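Local coordinates for protein aspartate-semialdehyde dehydrogenase (Candida albicans, PDB 3HSK) that catalyses the NADPH-dependent reductive dephosphorylation of 4-phospho-L-aspartate to L-aspartate-semialdehyde, the second step toward methionine and threonine, at residues E84-V96 / D108-V120. Residues are numbered along the deposited sequence; the frame is centred on the assembly and turned at random.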
ATOM      1  N   GLU A  84       9.346  10.756  39.869  1.00 58.19           N
ATOM      2  CA  GLU A  84       9.643   9.357  39.604  1.00 57.88           C
ATOM      3  C   GLU A  84       8.331   8.614  39.343  1.00 57.27           C
ATOM      4  O   GLU A  84       7.289   8.978  39.892  1.00 57.16           O
ATOM      5  CB  GLU A  84      10.372   8.752  40.802  1.00 58.06           C
ATOM      6  CG  GLU A  84      11.675   8.051  40.448  1.00 59.22           C
ATOM      7  CD  GLU A  84      12.652   8.007  41.611  1.00 60.64           C
ATOM      8  OE1 GLU A  84      12.718   8.989  42.384  1.00 61.03           O
ATOM      9  OE2 GLU A  84      13.362   6.991  41.755  1.00 61.94           O
ATOM     10  N   CYS A  85       8.377   7.576  38.514  1.00 56.60           N
ATOM     11  CA  CYS A  85       7.168   6.825  38.174  1.00 55.95           C
ATOM     12  C   CYS A  85       6.760   5.833  39.268  1.00 55.86           C
ATOM     13  O   CYS A  85       6.863   4.617  39.098  1.00 55.83           O
ATOM     14  CB  CYS A  85       7.316   6.142  36.813  1.00 55.73           C
ATOM     15  SG  CYS A  85       7.434   7.314  35.444  1.00 54.62           S
ATOM     16  N   LYS A  86       6.301   6.378  40.393  1.00 55.82           N
ATOM     17  CA  LYS A  86       5.804   5.592  41.521  1.00 55.86           C
ATOM     18  C   LYS A  86       4.455   6.140  41.984  1.00 55.91           C
ATOM     19  O   LYS A  86       4.255   7.354  41.987  1.00 55.60           O
ATOM     20  CB  LYS A  86       6.791   5.625  42.690  1.00 55.87           C
ATOM     21  CG  LYS A  86       8.053   4.811  42.499  1.00 56.19           C
ATOM     22  CD  LYS A  86       8.914   4.911  43.752  1.00 57.35           C
ATOM     23  CE  LYS A  86      10.390   4.766  43.429  1.00 57.58           C
ATOM     24  NZ  LYS A  86      11.230   5.402  44.484  1.00 58.05           N
ATOM     25  N   PRO A  87       3.526   5.248  42.383  1.00 56.31           N
ATOM     26  CA  PRO A  87       2.206   5.709  42.827  1.00 56.72           C
ATOM     27  C   PRO A  87       2.319   6.355  44.208  1.00 57.10           C
ATOM     28  O   PRO A  87       1.993   5.740  45.230  1.00 57.06           O
ATOM     29  CB  PRO A  87       1.375   4.423  42.855  1.00 56.78           C
ATOM     30  CG  PRO A  87       2.368   3.330  43.102  1.00 56.46           C
ATOM     31  CD  PRO A  87       3.654   3.777  42.451  1.00 56.33           C
ATOM     32  N   GLU A  88       2.783   7.603  44.210  1.00 57.55           N
ATOM     33  CA  GLU A  88       3.283   8.256  45.407  1.00 58.03           C
ATOM     34  C   GLU A  88       3.041   9.751  45.322  1.00 58.12           C
ATOM     35  O   GLU A  88       3.163  10.347  44.246  1.00 58.14           O
ATOM     36  CB  GLU A  88       4.785   8.011  45.503  1.00 58.28           C
ATOM     37  CG  GLU A  88       5.295   7.637  46.870  1.00 58.79           C
ATOM     38  CD  GLU A  88       6.679   7.018  46.794  1.00 59.89           C
ATOM     39  OE1 GLU A  88       7.630   7.725  46.384  1.00 60.09           O
ATOM     40  OE2 GLU A  88       6.811   5.821  47.135  1.00 59.86           O
ATOM     41  N   GLY A  89       2.703  10.351  46.460  1.00 58.14           N
ATOM     42  CA  GLY A  89       2.522  11.796  46.553  1.00 58.36           C
ATOM     43  C   GLY A  89       1.428  12.327  45.647  1.00 58.39           C
ATOM     44  O   GLY A  89       0.243  12.093  45.892  1.00 58.53           O
ATOM     45  N   ASN A  90       1.837  13.041  44.598  1.00 58.36           N
ATOM     46  CA  ASN A  90       0.904  13.646  43.647  1.00 58.38           C
ATOM     47  C   ASN A  90       0.176  12.623  42.784  1.00 58.15           C
ATOM     48  O   ASN A  90      -0.985  12.829  42.418  1.00 58.21           O
ATOM     49  CB  ASN A  90       1.619  14.666  42.752  1.00 58.51           C
ATOM     50  CG  ASN A  90       1.973  15.951  43.488  1.00 59.08           C
ATOM     51  OD1 ASN A  90       1.238  16.408  44.371  1.00 59.70           O
ATOM     52  ND2 ASN A  90       3.105  16.545  43.119  1.00 59.23           N
ATOM     53  N   PHE A  91       0.862  11.528  42.458  1.00 57.82           N
ATOM     54  CA  PHE A  91       0.283  10.464  41.641  1.00 57.43           C
ATOM     55  C   PHE A  91      -0.893   9.772  42.330  1.00 57.33           C
ATOM     56  O   PHE A  91      -1.873   9.419  41.673  1.00 57.59           O
ATOM     57  CB  PHE A  91       1.346   9.449  41.205  1.00 57.28           C
ATOM     58  CG  PHE A  91       2.055   9.826  39.933  1.00 56.80           C
ATOM     59  CD1 PHE A  91       1.346   9.984  38.744  1.00 56.56           C
ATOM     60  CD2 PHE A  91       3.430  10.017  39.918  1.00 56.39           C
ATOM     61  CE1 PHE A  91       1.993  10.333  37.561  1.00 56.24           C
ATOM     62  CE2 PHE A  91       4.091  10.365  38.739  1.00 56.32           C
ATOM     63  CZ  PHE A  91       3.367  10.528  37.559  1.00 56.61           C
ATOM     64  N   LEU A  92      -0.805   9.603  43.648  1.00 57.02           N
ATOM     65  CA  LEU A  92      -1.916   9.048  44.425  1.00 56.73           C
ATOM     66  C   LEU A  92      -3.124   9.985  44.482  1.00 56.35           C
ATOM     67  O   LEU A  92      -4.219   9.575  44.891  1.00 56.54           O
ATOM     68  CB  LEU A  92      -1.469   8.667  45.841  1.00 56.77           C
ATOM     69  CG  LEU A  92      -1.138   7.191  46.081  1.00 57.07           C
ATOM     70  CD1 LEU A  92      -0.333   7.018  47.366  1.00 57.59           C
ATOM     71  CD2 LEU A  92      -2.414   6.339  46.122  1.00 57.68           C
ATOM     72  N   GLU A  93      -2.923  11.230  44.060  1.00 55.74           N
ATOM     73  CA  GLU A  93      -3.975  12.247  44.087  1.00 55.37           C
ATOM     74  C   GLU A  93      -4.696  12.394  42.743  1.00 54.65           C
ATOM     75  O   GLU A  93      -5.714  13.091  42.657  1.00 54.64           O
ATOM     76  CB  GLU A  93      -3.406  13.603  44.532  1.00 55.37           C
ATOM     77  CG  GLU A  93      -2.770  13.591  45.928  1.00 56.02           C
ATOM     78  CD  GLU A  93      -2.417  14.976  46.440  1.00 56.13           C
ATOM     79  OE1 GLU A  93      -2.482  15.951  45.660  1.00 56.84           O
ATOM     80  OE2 GLU A  93      -2.073  15.090  47.639  1.00 58.07           O
ATOM     81  N   CYS A  94      -4.165  11.740  41.707  1.00 53.66           N
ATOM     82  CA  CYS A  94      -4.735  11.811  40.361  1.00 52.60           C
ATOM     83  C   CYS A  94      -5.941  10.899  40.199  1.00 51.97           C
ATOM     84  O   CYS A  94      -5.899   9.721  40.574  1.00 51.77           O
ATOM     85  CB  CYS A  94      -3.694  11.433  39.310  1.00 52.75           C
ATOM     86  SG  CYS A  94      -2.258  12.487  39.268  1.00 51.77           S
ATOM     87  N   ASP A  95      -7.000  11.459  39.614  1.00 51.14           N
ATOM     88  CA  ASP A  95      -8.218  10.724  39.267  1.00 50.21           C
ATOM     89  C   ASP A  95      -8.015   9.808  38.061  1.00 49.55           C
ATOM     90  O   ASP A  95      -8.726   8.815  37.901  1.00 49.49           O
ATOM     91  CB  ASP A  95      -9.353  11.710  38.980  1.00 50.35           C
ATOM     92  CG  ASP A  95      -9.758  12.511  40.210  1.00 50.50           C
ATOM     93  OD1 ASP A  95     -10.191  11.893  41.204  1.00 51.21           O
ATOM     94  OD2 ASP A  95      -9.651  13.756  40.178  1.00 50.36           O
ATOM     95  N   VAL A  96      -7.054  10.167  37.210  1.00 48.70           N
ATOM     96  CA  VAL A  96      -6.713   9.401  36.006  1.00 47.67           C
ATOM     97  C   VAL A  96      -5.231   9.578  35.661  1.00 47.04           C
ATOM     98  O   VAL A  96      -4.695  10.686  35.746  1.00 46.92           O
ATOM     99  CB  VAL A  96      -7.619   9.776  34.794  1.00 47.57           C
ATOM    100  CG1 VAL A  96      -7.311  11.181  34.262  1.00 46.97           C
ATOM    101  CG2 VAL A  96      -7.502   8.730  33.688  1.00 47.64           C
ATOM    102  N   ASP A 108       5.972  -3.412  34.885  1.00 48.02           N
ATOM    103  CA  ASP A 108       6.055  -3.319  36.345  1.00 48.01           C
ATOM    104  C   ASP A 108       5.363  -2.077  36.912  1.00 47.68           C
ATOM    105  O   ASP A 108       4.620  -2.170  37.894  1.00 47.61           O
ATOM    106  CB  ASP A 108       7.520  -3.345  36.803  1.00 48.40           C
ATOM    107  CG  ASP A 108       8.172  -4.717  36.647  1.00 49.61           C
ATOM    108  OD1 ASP A 108       7.561  -5.616  36.039  1.00 50.25           O
ATOM    109  OD2 ASP A 108       9.312  -4.896  37.138  1.00 51.41           O
ATOM    110  N   ILE A 109       5.609  -0.926  36.284  1.00 47.30           N
ATOM    111  CA  ILE A 109       5.133   0.374  36.780  1.00 46.93           C
ATOM    112  C   ILE A 109       3.606   0.502  36.773  1.00 46.91           C
ATOM    113  O   ILE A 109       3.009   0.850  37.790  1.00 46.69           O
ATOM    114  CB  ILE A 109       5.788   1.562  36.012  1.00 46.83           C
ATOM    115  CG1 ILE A 109       7.282   1.659  36.345  1.00 46.96           C
ATOM    116  CG2 ILE A 109       5.097   2.884  36.351  1.00 46.79           C
ATOM    117  CD1 ILE A 109       8.097   2.465  35.343  1.00 46.66           C
ATOM    118  N   GLU A 110       2.988   0.224  35.625  1.00 46.89           N
ATOM    119  CA  GLU A 110       1.532   0.323  35.481  1.00 47.14           C
ATOM    120  C   GLU A 110       0.793  -0.636  36.410  1.00 47.36           C
ATOM    121  O   GLU A 110      -0.285  -0.316  36.900  1.00 47.27           O
ATOM    122  CB  GLU A 110       1.114   0.098  34.028  1.00 46.93           C
ATOM    123  CG  GLU A 110       1.444   1.266  33.112  1.00 46.89           C
ATOM    124  CD  GLU A 110       1.374   0.911  31.636  1.00 47.19           C
ATOM    125  OE1 GLU A 110       0.981  -0.227  31.302  1.00 47.07           O
ATOM    126  OE2 GLU A 110       1.719   1.776  30.803  1.00 47.22           O
ATOM    127  N   LYS A 111       1.393  -1.800  36.658  1.00 47.92           N
ATOM    128  CA  LYS A 111       0.840  -2.794  37.575  1.00 48.41           C
ATOM    129  C   LYS A 111       0.791  -2.254  39.002  1.00 48.29           C
ATOM    130  O   LYS A 111      -0.230  -2.381  39.676  1.00 48.44           O
ATOM    131  CB  LYS A 111       1.654  -4.089  37.513  1.00 48.58           C
ATOM    132  CG  LYS A 111       1.132  -5.227  38.393  1.00 49.33           C
ATOM    133  CD  LYS A 111       2.091  -6.408  38.353  1.00 49.52           C
ATOM    134  CE  LYS A 111       1.720  -7.485  39.370  1.00 52.10           C
ATOM    135  NZ  LYS A 111       0.448  -8.205  39.037  1.00 53.31           N
ATOM    136  N   SER A 112       1.883  -1.638  39.453  1.00 48.16           N
ATOM    137  CA  SER A 112       1.909  -1.036  40.787  1.00 48.03           C
ATOM    138  C   SER A 112       0.950   0.150  40.900  1.00 47.84           C
ATOM    139  O   SER A 112       0.378   0.392  41.970  1.00 48.08           O
ATOM    140  CB  SER A 112       3.328  -0.649  41.201  1.00 48.01           C
ATOM    141  OG  SER A 112       3.986   0.072  40.184  1.00 48.72           O
ATOM    142  N   PHE A 113       0.760   0.877  39.800  1.00 47.48           N
ATOM    143  CA  PHE A 113      -0.256   1.935  39.759  1.00 47.40           C
ATOM    144  C   PHE A 113      -1.673   1.375  39.944  1.00 47.25           C
ATOM    145  O   PHE A 113      -2.439   1.892  40.757  1.00 47.30           O
ATOM    146  CB  PHE A 113      -0.128   2.801  38.497  1.00 47.14           C
ATOM    147  CG  PHE A 113       0.797   3.976  38.672  1.00 47.11           C
ATOM    148  CD1 PHE A 113       2.174   3.789  38.789  1.00 47.11           C
ATOM    149  CD2 PHE A 113       0.290   5.268  38.747  1.00 46.99           C
ATOM    150  CE1 PHE A 113       3.034   4.876  38.973  1.00 46.92           C
ATOM    151  CE2 PHE A 113       1.140   6.362  38.930  1.00 46.91           C
ATOM    152  CZ  PHE A 113       2.515   6.160  39.047  1.00 46.76           C
ATOM    153  N   VAL A 114      -1.994   0.310  39.211  1.00 47.11           N
ATOM    154  CA  VAL A 114      -3.272  -0.388  39.362  1.00 47.22           C
ATOM    155  C   VAL A 114      -3.417  -0.923  40.791  1.00 47.35           C
ATOM    156  O   VAL A 114      -4.458  -0.718  41.426  1.00 47.05           O
ATOM    157  CB  VAL A 114      -3.446  -1.527  38.317  1.00 47.16           C
ATOM    158  CG1 VAL A 114      -4.688  -2.376  38.622  1.00 47.28           C
ATOM    159  CG2 VAL A 114      -3.548  -0.949  36.909  1.00 47.26           C
ATOM    160  N   GLU A 115      -2.362  -1.576  41.292  1.00 47.35           N
ATOM    161  CA  GLU A 115      -2.321  -2.086  42.671  1.00 47.71           C
ATOM    162  C   GLU A 115      -2.597  -1.009  43.719  1.00 47.20           C
ATOM    163  O   GLU A 115      -3.223  -1.292  44.743  1.00 47.35           O
ATOM    164  CB  GLU A 115      -0.989  -2.787  42.968  1.00 47.55           C
ATOM    165  CG  GLU A 115      -0.884  -4.183  42.362  1.00 48.40           C
ATOM    166  CD  GLU A 115       0.504  -4.804  42.480  1.00 49.07           C
ATOM    167  OE1 GLU A 115       1.482  -4.097  42.817  1.00 51.84           O
ATOM    168  OE2 GLU A 115       0.624  -6.019  42.217  1.00 51.96           O
ATOM    169  N   ALA A 116      -2.157   0.220  43.451  1.00 46.68           N
ATOM    170  CA  ALA A 116      -2.396   1.353  44.358  1.00 46.17           C
ATOM    171  C   ALA A 116      -3.812   1.931  44.265  1.00 45.78           C
ATOM    172  O   ALA A 116      -4.132   2.928  44.931  1.00 45.66           O
ATOM    173  CB  ALA A 116      -1.358   2.447  44.129  1.00 46.18           C
ATOM    174  N   GLY A 117      -4.648   1.313  43.430  1.00 45.26           N
ATOM    175  CA  GLY A 117      -6.046   1.711  43.279  1.00 44.55           C
ATOM    176  C   GLY A 117      -6.289   2.809  42.265  1.00 44.24           C
ATOM    177  O   GLY A 117      -7.330   3.467  42.292  1.00 44.14           O
ATOM    178  N   LEU A 118      -5.344   3.002  41.351  1.00 43.92           N
ATOM    179  CA  LEU A 118      -5.422   4.133  40.426  1.00 43.66           C
ATOM    180  C   LEU A 118      -6.016   3.761  39.067  1.00 43.22           C
ATOM    181  O   LEU A 118      -6.019   2.591  38.671  1.00 43.01           O
ATOM    182  CB  LEU A 118      -4.050   4.814  40.281  1.00 43.73           C
ATOM    183  CG  LEU A 118      -3.521   5.548  41.528  1.00 44.39           C
ATOM    184  CD1 LEU A 118      -2.041   5.902  41.396  1.00 44.14           C
ATOM    185  CD2 LEU A 118      -4.341   6.802  41.834  1.00 44.90           C
ATOM    186  N   ALA A 119      -6.531   4.772  38.373  1.00 42.76           N
ATOM    187  CA  ALA A 119      -7.116   4.601  37.047  1.00 42.29           C
ATOM    188  C   ALA A 119      -6.072   4.911  35.981  1.00 41.87           C
ATOM    189  O   ALA A 119      -5.671   6.060  35.812  1.00 41.74           O
ATOM    190  CB  ALA A 119      -8.338   5.505  36.886  1.00 42.18           C
ATOM    191  N   VAL A 120      -5.641   3.879  35.264  1.00 41.46           N
ATOM    192  CA  VAL A 120      -4.582   4.022  34.261  1.00 41.11           C
ATOM    193  C   VAL A 120      -5.129   3.881  32.835  1.00 40.90           C
ATOM    194  O   VAL A 120      -5.830   2.916  32.520  1.00 40.70           O
ATOM    195  CB  VAL A 120      -3.435   2.995  34.487  1.00 40.93           C
ATOM    196  CG1 VAL A 120      -2.230   3.323  33.616  1.00 40.95           C
ATOM    197  CG2 VAL A 120      -3.020   2.956  35.953  1.00 40.98           C
TER
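Ile109 O, in the helix turn that faces Cys85, accepts two hydrogen bonds: Phe113 N in the helix and Ser112 OG at 2.7 Å, the latter tilted 30° from the carbonyl plane. No hydrogen bond links 84-96 to 108-120; the contact is mainly apolar. Phe113 meets Pro87 with a face and Phe91 with an edge. Pro87 CB lies over the Phe113 ring in a CH-pi contact, 4.1 Å from the centroid and almost on the normal. The CE2–CZ edge of Phe113 meets the face of Phe91 in a T-shaped pair, centroids 5.2 Å apart and planes at 82°. Pro87 CB also rests on Ala116 CB (3.6 Å). Leu118, its CG beside the backbone N (chi1 -68°), brings CD1 to 3.5 Å from Phe91 O and CD2 to 3.5 Å from Cys94 O. It follows the Schellman motif at Gly117 that ends the helix. Ile109 CG2 and CD1 pack against Cys85 CB; both residues touch the bound NADP. Val96 CA approaches Ala119 O at 3.5 Å, where parallel strands 96-99 and 119-122 of the Rossmann-type sheet are joined through helix 103-115 in a beta-alpha-beta crossover. Leu25 of strand 20-25 touches both phenylalanines, and Ala49 of strand 45-52 adjoins Phe91.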